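Local coordinates for HTH-type transcriptional regulator cbl (Escherichia coli K12, PDB 2FYI), which is a LysR-family transcriptional regulator that may act as an accessory regulator of the cys regulon, seen here as its cofactor-binding domain, at residues 64-69 and 207-212; 95-100 and 159-164; 109-114 and 130-135. All blocks are in the same frame, centred on the assembly; numbering follows the deposited sequence. Where two conformers were deposited one is given.

From the N terminus the chain first reaches 64-69, the opening side of contact 1, and closes that loop only at 207-212. Segment 95-100 opens contact 2 inside it, and 159-164 closes it. Contact 3, between 109-114 and 130-135, lies wholly inside contact 2, so the three nest and none cross. Contact 1 ties a strand to a late helix in one half of the two-lobed domain. In the other half, about 35 Å away between centres, contact 2 joins the loop after strand 79-94 to strand 161-165, and contact 3 joins the turn next to helix 107-110 to helix 125-134. They touch: Pro98 and His97 pack on Trp113, and Ile161 N probably hydrogen-bonds to Pro114 O.

Contact 1 of 3, residues 64-69 and 207-212; sequences ADIGIA and RFLELC
Ile66 meets Phe208 and Leu209 where helix 203-212 packs on strand 66-69. The setting is one alpha/beta lobe of the LysR cofactor-binding domain, which has the fold of the periplasmic binding proteins. The local strand and helix axes run in similar directions, 30° apart, and approach to 11.0 Å. Hydrophobic packing alone joins the segments, and all four touching residues are buried.

Ile66 can be followed outward. The bond to its CB points toward the helix, but CB itself makes no close contact. The CG2 branch reaches Leu209 CD2 at 3.9 Å. The other branch leaves through CG1, which lies anti to the carbonyl carbon (chi1 -54°), and runs out nearly extended (chi2 163°). That shape carries CD1 to both helix residues. There Ile66 CD1 lies 3.7 Å from Phe208 CD2 and 3.9 Å from Leu209 CD2. Both branches of the isoleucine therefore touch the same leucine methyl, and the isoleucine and leucine lie alongside, pointing opposite ways.

Phe208 also reaches the next inward-pointing strand residue, Ile68. Its ring thus spans two isoleucines on one side of the strand, while Gly67 between them bonds through its backbone to Gly194. Both isoleucine CD1 methyls reach the ring obliquely. Other parts of the lobe complete this core. Ile18 of strand 14-20 and Val32 of helix 29-39 touch Phe208, and Leu195 of strand 189-196 touches both Ile66 and Leu209. One atom further round the ring from CD2, Phe208 CE2 comes within 4.3 Å of Ile68 CD1.

Contact 2 of 3, residues 95-100 and 159-164; sequences HDHPLT and LGIGLV
Ile161 receives two side chains from the 95-100 loop, one on each of its branches. The segments meet by van der Waals contact, without a hydrogen bond between them. Leu99 CD1 meets Ile161 CD1 at 3.6 Å, the two side chains crossing at about a right angle. His97 comes to the other branch, with its NE2 3.4 Å from Ile161 CG2. The imidazole lies obliquely to this methyl. Ile161 CG1 sits between the backbone N and the carbonyl carbon (chi1 65°), and CG2 falls anti to that carbon, which leaves one branch for each partner.

The hydrogen bonds lie within the loop. Leu99 N donates to His97 ND1 at 3.0 Å, almost straight at 175° and in the ring plane. This bond probably restrains the rotation of the imidazole. His97 O accepts from both Thr100 N and Thr100 OG1, two bonds that close the chain back on the histidine. Pro98 CD rests against one face of the ring.

Replacing His97 by an alanine is likely to leave Leu99 N without its acceptor and open a gap beside Ile161 CG2.

The loop follows strand 79-94 and lies beside the start of strand 161-165. Trp113 touches Ile161, while Leu91 and Leu105 pack on Leu99. Ile161 also meets Val93 of strand 79-94 and Leu115 of strand 115-118.

Contact 3 of 3, residues 109-114 and 130-135; sequences SIAKWP and DAFARK
Ala111 and Phe132 bring the two backbones nearest, with their CA atoms 7.8 Å apart. Segment 130-135 takes in the C-terminal part of helix 125-134 and runs on to Lys135. This helix forms the connection of a beta-alpha-beta crossover, because it links the parallel neighbouring strands 115-118 and 141-145 of an alpha/beta lobe. Segment 109-114 leads into the first of those strands from helix 107-110. It bends through a type I turn from Ile110 to Trp113, closed by Trp113 N to Ile110 O at 3.1 Å. On the other side, Arg134 N bonds to Asp130 O, four residues back. Lys135 N bonds to Phe132 O at 2.7 Å, only three residues back.

The side-chain contact is carried by one ring against two small groups. Phe132 has CG anti to its carbonyl carbon (chi1 -76°), and the ring projects from the helix toward the turn. Ile110 comes in roughly perpendicular to the phenylalanine side chain. The isoleucine offers its CG2 branch, which stands at the ring edge, near the ring plane, 4.2 Å from Phe132 CZ. Ala111 approaches the same end of the ring obliquely. No hydrogen bond joins the segments.

Other residues pack round the ring and the turn. Leu107 of helix 107-110 touches Phe132 and Ala131, Ala139 also touches Phe132, and Leu137 packs on Ala111. Lys135 has a long, weak ion pair with Glu108. At the ring, Phe132 CE2 lies 3.8 Å from Ala111 CB and 4.1 Å from Ala111 CA.

Contact 1 of 3, residues 64-69 and 207-212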
loop_
_atom_site.group_PDB
_atom_site.type_symbol
_atom_site.label_atom_id
_atom_site.label_comp_id
_atom_site.label_asym_id
_atom_site.label_seq_id
_atom_site.Cartn_x
_atom_site.Cartn_y
_atom_site.Cartn_z
ATOM N N ALA A 64 18.470 -1.370 7.575
ATOM C CA ALA A 64 18.307 -2.187 6.387
ATOM C C ALA A 64 19.633 -2.268 5.675
ATOM O O ALA A 64 20.411 -1.338 5.718
ATOM C CB ALA A 64 17.267 -1.600 5.489
ATOM N N ASP A 65 19.874 -3.381 5.007
ATOM C CA ASP A 65 21.077 -3.581 4.241
ATOM C C ASP A 65 20.974 -2.958 2.831
ATOM O O ASP A 65 21.864 -2.236 2.416
ATOM C CB ASP A 65 21.398 -5.086 4.203
ATOM C CG ASP A 65 21.408 -5.749 5.632
ATOM O OD1 ASP A 65 22.080 -5.222 6.562
ATOM O OD2 ASP A 65 20.775 -6.828 5.840
ATOM N N ILE A 66 19.881 -3.226 2.114
ATOM C CA ILE A 66 19.656 -2.711 0.755
ATOM C C ILE A 66 18.335 -1.948 0.667
ATOM O O ILE A 66 17.328 -2.403 1.212
ATOM C CB ILE A 66 19.574 -3.867 -0.258
ATOM C CG1 ILE A 66 20.804 -4.744 -0.139
ATOM C CG2 ILE A 66 19.494 -3.358 -1.661
ATOM C CD1 ILE A 66 20.624 -6.059 -0.764
ATOM N N GLY A 67 18.336 -0.799 -0.012
ATOM C CA GLY A 67 17.116 -0.037 -0.215
ATOM C C GLY A 67 16.746 -0.085 -1.683
ATOM O O GLY A 67 17.619 0.037 -2.549
ATOM N N ILE A 68 15.459 -0.273 -1.977
ATOM C CA ILE A 68 15.019 -0.327 -3.377
ATOM C C ILE A 68 13.795 0.530 -3.606
ATOM O O ILE A 68 12.721 0.280 -3.027
ATOM C CB ILE A 68 14.691 -1.757 -3.815
ATOM C CG1 ILE A 68 15.950 -2.632 -3.737
ATOM C CG2 ILE A 68 14.126 -1.754 -5.208
ATOM C CD1 ILE A 68 15.680 -4.082 -3.334
ATOM N N ALA A 69 13.960 1.549 -4.447
ATOM C CA ALA A 69 12.880 2.499 -4.732
ATOM C C ALA A 69 13.176 3.265 -6.010
ATOM O O ALA A 69 14.294 3.202 -6.543
ATOM C CB ALA A 69 12.706 3.448 -3.587
ATOM N N ARG A 207 26.281 -10.149 -3.320
ATOM C CA ARG A 207 25.702 -11.003 -4.325
ATOM C C ARG A 207 24.297 -10.602 -4.762
ATOM O O ARG A 207 23.984 -10.647 -5.939
ATOM C CB ARG A 207 25.701 -12.453 -3.902
ATOM C CG ARG A 207 25.361 -13.302 -5.105
ATOM C CD ARG A 207 26.543 -13.323 -6.082
ATOM N NE ARG A 207 27.457 -14.391 -5.674
ATOM C CZ ARG A 207 27.381 -15.646 -6.132
ATOM N NH1 ARG A 207 26.455 -15.966 -7.050
ATOM N NH2 ARG A 207 28.238 -16.581 -5.698
ATOM N N PHE A 208 23.446 -10.219 -3.819
ATOM C CA PHE A 208 22.088 -9.848 -4.163
ATOM C C PHE A 208 22.060 -8.796 -5.248
ATOM O O PHE A 208 21.256 -8.863 -6.170
ATOM C CB PHE A 208 21.355 -9.306 -2.950
ATOM C CG PHE A 208 19.901 -9.035 -3.209
ATOM C CD1 PHE A 208 18.947 -9.989 -2.930
ATOM C CD2 PHE A 208 19.488 -7.825 -3.761
ATOM C CE1 PHE A 208 17.599 -9.740 -3.193
ATOM C CE2 PHE A 208 18.134 -7.572 -4.017
ATOM C CZ PHE A 208 17.201 -8.533 -3.735
ATOM N N LEU A 209 22.936 -7.808 -5.128
ATOM C CA LEU A 209 22.936 -6.716 -6.088
ATOM C C LEU A 209 23.275 -7.266 -7.442
ATOM O O LEU A 209 22.638 -6.923 -8.435
ATOM C CB LEU A 209 23.918 -5.596 -5.708
ATOM C CG LEU A 209 23.561 -4.734 -4.494
ATOM C CD1 LEU A 209 23.866 -3.304 -4.766
ATOM C CD2 LEU A 209 22.101 -4.853 -4.212
ATOM N N GLU A 210 24.266 -8.141 -7.481
ATOM C CA GLU A 210 24.738 -8.684 -8.753
ATOM C C GLU A 210 23.634 -9.492 -9.456
ATOM O O GLU A 210 23.234 -9.233 -10.600
ATOM C CB GLU A 210 25.954 -9.546 -8.486
ATOM C CG GLU A 210 26.616 -10.019 -9.719
ATOM C CD GLU A 210 27.312 -11.324 -9.451
ATOM O OE1 GLU A 210 28.459 -11.311 -8.908
ATOM O OE2 GLU A 210 26.684 -12.371 -9.755
ATOM N N LEU A 211 23.160 -10.481 -8.719
ATOM C CA LEU A 211 21.955 -11.206 -9.001
ATOM C C LEU A 211 20.852 -10.351 -9.632
ATOM O O LEU A 211 20.144 -10.829 -10.510
ATOM C CB LEU A 211 21.471 -11.783 -7.684
ATOM C CG LEU A 211 20.665 -13.064 -7.780
ATOM C CD1 LEU A 211 20.991 -13.818 -9.080
ATOM C CD2 LEU A 211 20.914 -13.900 -6.519
ATOM N N CYS A 212 20.691 -9.107 -9.172
ATOM C CA CYS A 212 19.698 -8.175 -9.728
ATOM C C CYS A 212 20.027 -7.662 -11.122
ATOM O O CYS A 212 19.113 -7.373 -11.919
ATOM C CB CYS A 212 19.629 -6.949 -8.868
ATOM S SG CYS A 212 18.425 -7.073 -7.662
#

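Contact 2 of 3, residues 95-100 and 159-164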
loop_
_atom_site.group_PDB
_atom_site.type_symbol
_atom_site.label_atom_id
_atom_site.label_comp_id
_atom_site.label_asym_id
_atom_site.label_seq_id
_atom_site.Cartn_x
_atom_site.Cartn_y
_atom_site.Cartn_z
ATOM N N HIS A 95 -12.880 -1.322 -20.014
ATOM C CA HIS A 95 -12.956 -1.916 -21.358
ATOM C C HIS A 95 -13.622 -1.030 -22.411
ATOM O O HIS A 95 -13.189 -1.012 -23.573
ATOM C CB HIS A 95 -13.632 -3.305 -21.350
ATOM C CG HIS A 95 -12.670 -4.459 -21.309
ATOM N ND1 HIS A 95 -11.416 -4.410 -21.883
ATOM C CD2 HIS A 95 -12.792 -5.706 -20.789
ATOM C CE1 HIS A 95 -10.799 -5.565 -21.696
ATOM N NE2 HIS A 95 -11.611 -6.367 -21.031
ATOM N N ASP A 96 -14.671 -0.311 -22.029
ATOM C CA ASP A 96 -15.435 0.411 -23.017
ATOM C C ASP A 96 -15.327 1.932 -22.889
ATOM O O ASP A 96 -16.270 2.651 -23.229
ATOM C CB ASP A 96 -16.891 -0.104 -23.053
ATOM C CG ASP A 96 -17.139 -1.249 -24.185
ATOM O OD1 ASP A 96 -16.172 -1.993 -24.581
ATOM O OD2 ASP A 96 -18.317 -1.410 -24.689
ATOM N N HIS A 97 -14.157 2.422 -22.454
ATOM C CA HIS A 97 -13.944 3.840 -22.170
ATOM C C HIS A 97 -13.625 4.622 -23.437
ATOM O O HIS A 97 -12.879 4.144 -24.313
ATOM C CB HIS A 97 -12.820 3.965 -21.137
ATOM C CG HIS A 97 -12.717 5.314 -20.501
ATOM N ND1 HIS A 97 -12.174 6.405 -21.145
ATOM C CD2 HIS A 97 -13.048 5.738 -19.259
ATOM C CE1 HIS A 97 -12.203 7.450 -20.335
ATOM N NE2 HIS A 97 -12.732 7.074 -19.185
ATOM N N PRO A 98 -14.201 5.825 -23.553
ATOM C CA PRO A 98 -13.878 6.783 -24.632
ATOM C C PRO A 98 -12.376 6.769 -25.053
ATOM O O PRO A 98 -12.069 6.793 -26.250
ATOM C CB PRO A 98 -14.292 8.135 -24.010
ATOM C CG PRO A 98 -15.375 7.789 -22.995
ATOM C CD PRO A 98 -15.221 6.340 -22.614
ATOM N N LEU A 99 -11.466 6.699 -24.081
ATOM C CA LEU A 99 -10.060 6.760 -24.395
ATOM C C LEU A 99 -9.575 5.584 -25.257
ATOM O O LEU A 99 -8.541 5.678 -25.933
ATOM C CB LEU A 99 -9.264 6.900 -23.097
ATOM C CG LEU A 99 -9.355 8.366 -22.661
ATOM C CD1 LEU A 99 -8.581 8.637 -21.382
ATOM C CD2 LEU A 99 -8.882 9.262 -23.772
ATOM N N THR A 100 -10.333 4.496 -25.240
ATOM C CA THR A 100 -9.992 3.319 -26.025
ATOM C C THR A 100 -10.422 3.547 -27.448
ATOM O O THR A 100 -10.052 2.786 -28.344
ATOM C CB THR A 100 -10.717 2.028 -25.535
ATOM O OG1 THR A 100 -12.120 2.130 -25.796
ATOM C CG2 THR A 100 -10.524 1.804 -24.075
ATOM N N LEU A 159 -14.618 5.616 -10.653
ATOM C CA LEU A 159 -14.201 6.940 -10.197
ATOM C C LEU A 159 -13.422 7.797 -11.203
ATOM O O LEU A 159 -13.489 9.026 -11.094
ATOM C CB LEU A 159 -13.369 6.793 -8.955
ATOM C CG LEU A 159 -13.226 8.043 -8.106
ATOM C CD1 LEU A 159 -14.568 8.393 -7.446
ATOM C CD2 LEU A 159 -12.147 7.797 -7.060
ATOM N N GLY A 160 -12.698 7.169 -12.147
ATOM C CA GLY A 160 -11.767 7.860 -13.058
ATOM C C GLY A 160 -10.792 6.938 -13.817
ATOM O O GLY A 160 -10.910 5.718 -13.776
ATOM N N ILE A 161 -9.825 7.482 -14.531
ATOM C CA ILE A 161 -8.836 6.624 -15.178
ATOM C C ILE A 161 -7.509 6.619 -14.399
ATOM O O ILE A 161 -7.273 7.483 -13.543
ATOM C CB ILE A 161 -8.558 7.088 -16.607
ATOM C CG1 ILE A 161 -7.918 8.475 -16.579
ATOM C CG2 ILE A 161 -9.825 7.085 -17.411
ATOM C CD1 ILE A 161 -7.972 9.210 -17.857
ATOM N N GLY A 162 -6.634 5.665 -14.684
ATOM C CA GLY A 162 -5.448 5.518 -13.853
ATOM C C GLY A 162 -4.151 5.651 -14.608
ATOM O O GLY A 162 -4.029 5.194 -15.755
ATOM N N LEU A 163 -3.176 6.294 -13.979
ATOM C CA LEU A 163 -1.801 6.218 -14.462
ATOM C C LEU A 163 -1.046 5.285 -13.537
ATOM O O LEU A 163 -0.916 5.570 -12.348
ATOM C CB LEU A 163 -1.168 7.601 -14.503
ATOM C CG LEU A 163 -1.682 8.348 -15.743
ATOM C CD1 LEU A 163 -1.357 9.796 -15.695
ATOM C CD2 LEU A 163 -1.104 7.760 -17.001
ATOM N N VAL A 164 -0.614 4.139 -14.052
ATOM C CA VAL A 164 0.086 3.147 -13.233
ATOM C C VAL A 164 1.391 2.715 -13.867
ATOM O O VAL A 164 1.508 2.671 -15.080
ATOM C CB VAL A 164 -0.751 1.883 -13.019
ATOM C CG1 VAL A 164 -1.962 2.204 -12.258
ATOM C CG2 VAL A 164 -1.147 1.282 -14.341
#

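Contact 3 of 3, residues 109-114 and 130-135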
loop_
_atom_site.group_PDB
_atom_site.type_symbol
_atom_site.label_atom_id
_atom_site.label_comp_id
_atom_site.label_asym_id
_atom_site.label_seq_id
_atom_site.Cartn_x
_atom_site.Cartn_y
_atom_site.Cartn_z
ATOM N N SER A 109 -5.709 15.265 -24.167
ATOM C CA SER A 109 -6.849 14.388 -24.069
ATOM C C SER A 109 -6.929 13.797 -22.691
ATOM O O SER A 109 -7.981 13.759 -22.065
ATOM C CB SER A 109 -6.709 13.233 -25.009
ATOM O OG SER A 109 -6.896 13.684 -26.318
ATOM N N ILE A 110 -5.824 13.243 -22.223
ATOM C CA ILE A 110 -5.899 12.565 -20.967
ATOM C C ILE A 110 -6.277 13.601 -19.924
ATOM O O ILE A 110 -6.975 13.292 -18.957
ATOM C CB ILE A 110 -4.568 11.914 -20.646
ATOM C CG1 ILE A 110 -4.256 10.853 -21.715
ATOM C CG2 ILE A 110 -4.550 11.358 -19.220
ATOM C CD1 ILE A 110 -2.913 10.091 -21.499
ATOM N N ALA A 111 -5.855 14.848 -20.121
ATOM C CA ALA A 111 -6.006 15.826 -19.045
ATOM C C ALA A 111 -7.467 16.164 -18.706
ATOM O O ALA A 111 -7.760 16.702 -17.639
ATOM C CB ALA A 111 -5.212 17.063 -19.336
ATOM N N LYS A 112 -8.368 15.833 -19.629
ATOM C CA LYS A 112 -9.800 16.064 -19.493
ATOM C C LYS A 112 -10.447 15.181 -18.471
ATOM O O LYS A 112 -11.523 15.526 -17.998
ATOM C CB LYS A 112 -10.506 15.817 -20.801
ATOM C CG LYS A 112 -9.966 16.687 -21.866
ATOM C CD LYS A 112 -10.983 16.887 -22.976
ATOM C CE LYS A 112 -10.340 17.496 -24.237
ATOM N NZ LYS A 112 -9.509 18.718 -23.916
ATOM N N TRP A 113 -9.837 14.053 -18.112
ATOM C CA TRP A 113 -10.557 13.080 -17.274
ATOM C C TRP A 113 -10.073 13.069 -15.841
ATOM O O TRP A 113 -8.941 13.498 -15.561
ATOM C CB TRP A 113 -10.399 11.696 -17.845
ATOM C CG TRP A 113 -10.748 11.667 -19.256
ATOM C CD1 TRP A 113 -9.979 12.099 -20.338
ATOM C CD2 TRP A 113 -11.960 11.207 -19.785
ATOM N NE1 TRP A 113 -10.682 11.921 -21.508
ATOM C CE2 TRP A 113 -11.901 11.382 -21.193
ATOM C CE3 TRP A 113 -13.099 10.665 -19.210
ATOM C CZ2 TRP A 113 -12.924 11.024 -22.013
ATOM C CZ3 TRP A 113 -14.120 10.338 -20.010
ATOM C CH2 TRP A 113 -14.032 10.500 -21.412
ATOM N N PRO A 114 -10.923 12.601 -14.913
ATOM C CA PRO A 114 -10.490 12.404 -13.517
ATOM C C PRO A 114 -9.300 11.431 -13.408
ATOM O O PRO A 114 -9.409 10.327 -13.876
ATOM C CB PRO A 114 -11.756 11.806 -12.855
ATOM C CG PRO A 114 -12.874 12.289 -13.695
ATOM C CD PRO A 114 -12.348 12.273 -15.099
ATOM N N ASP A 130 5.252 16.788 -14.612
ATOM C CA ASP A 130 6.094 17.522 -15.552
ATOM C C ASP A 130 5.631 17.401 -16.978
ATOM O O ASP A 130 5.693 18.352 -17.751
ATOM C CB ASP A 130 7.510 17.018 -15.477
ATOM C CG ASP A 130 8.157 17.347 -14.159
ATOM O OD1 ASP A 130 7.489 18.067 -13.362
ATOM O OD2 ASP A 130 9.319 16.893 -13.926
ATOM N N ALA A 131 5.187 16.207 -17.344
ATOM C CA ALA A 131 4.664 16.018 -18.669
ATOM C C ALA A 131 3.540 17.034 -18.863
ATOM O O ALA A 131 3.583 17.792 -19.830
ATOM C CB ALA A 131 4.170 14.629 -18.845
ATOM N N PHE A 132 2.577 17.089 -17.933
ATOM C CA PHE A 132 1.456 17.998 -18.053
ATOM C C PHE A 132 1.874 19.447 -18.021
ATOM O O PHE A 132 1.329 20.266 -18.786
ATOM C CB PHE A 132 0.428 17.750 -16.968
ATOM C CG PHE A 132 -0.421 16.525 -17.211
ATOM C CD1 PHE A 132 -0.484 15.503 -16.266
ATOM C CD2 PHE A 132 -1.139 16.383 -18.398
ATOM C CE1 PHE A 132 -1.253 14.368 -16.478
ATOM C CE2 PHE A 132 -1.917 15.260 -18.622
ATOM C CZ PHE A 132 -1.964 14.237 -17.657
ATOM N N ALA A 133 2.832 19.793 -17.154
ATOM C CA ALA A 133 3.231 21.200 -17.050
ATOM C C ALA A 133 3.783 21.685 -18.362
ATOM O O ALA A 133 3.594 22.826 -18.722
ATOM C CB ALA A 133 4.210 21.392 -16.003
ATOM N N ARG A 134 4.466 20.825 -19.097
ATOM C CA ARG A 134 4.904 21.233 -20.420
ATOM C C ARG A 134 3.716 21.627 -21.283
ATOM O O ARG A 134 3.876 22.424 -22.154
ATOM C CB ARG A 134 5.709 20.148 -21.117
ATOM C CG ARG A 134 7.137 20.007 -20.627
ATOM C CD ARG A 134 7.801 18.706 -21.194
ATOM N NE ARG A 134 8.444 17.873 -20.154
ATOM C CZ ARG A 134 8.133 16.601 -19.865
ATOM N NH1 ARG A 134 7.177 15.956 -20.547
ATOM N NH2 ARG A 134 8.785 15.970 -18.880
ATOM N N LYS A 135 2.514 21.109 -21.055
ATOM C CA LYS A 135 1.372 21.629 -21.817
ATOM C C LYS A 135 0.576 22.752 -21.138
ATOM O O LYS A 135 -0.578 22.988 -21.510
ATOM C CB LYS A 135 0.394 20.527 -22.168
ATOM C CG LYS A 135 0.970 19.478 -23.020
ATOM C CD LYS A 135 1.701 20.074 -24.154
ATOM C CE LYS A 135 2.624 19.030 -24.736
ATOM N NZ LYS A 135 2.606 19.158 -26.224
#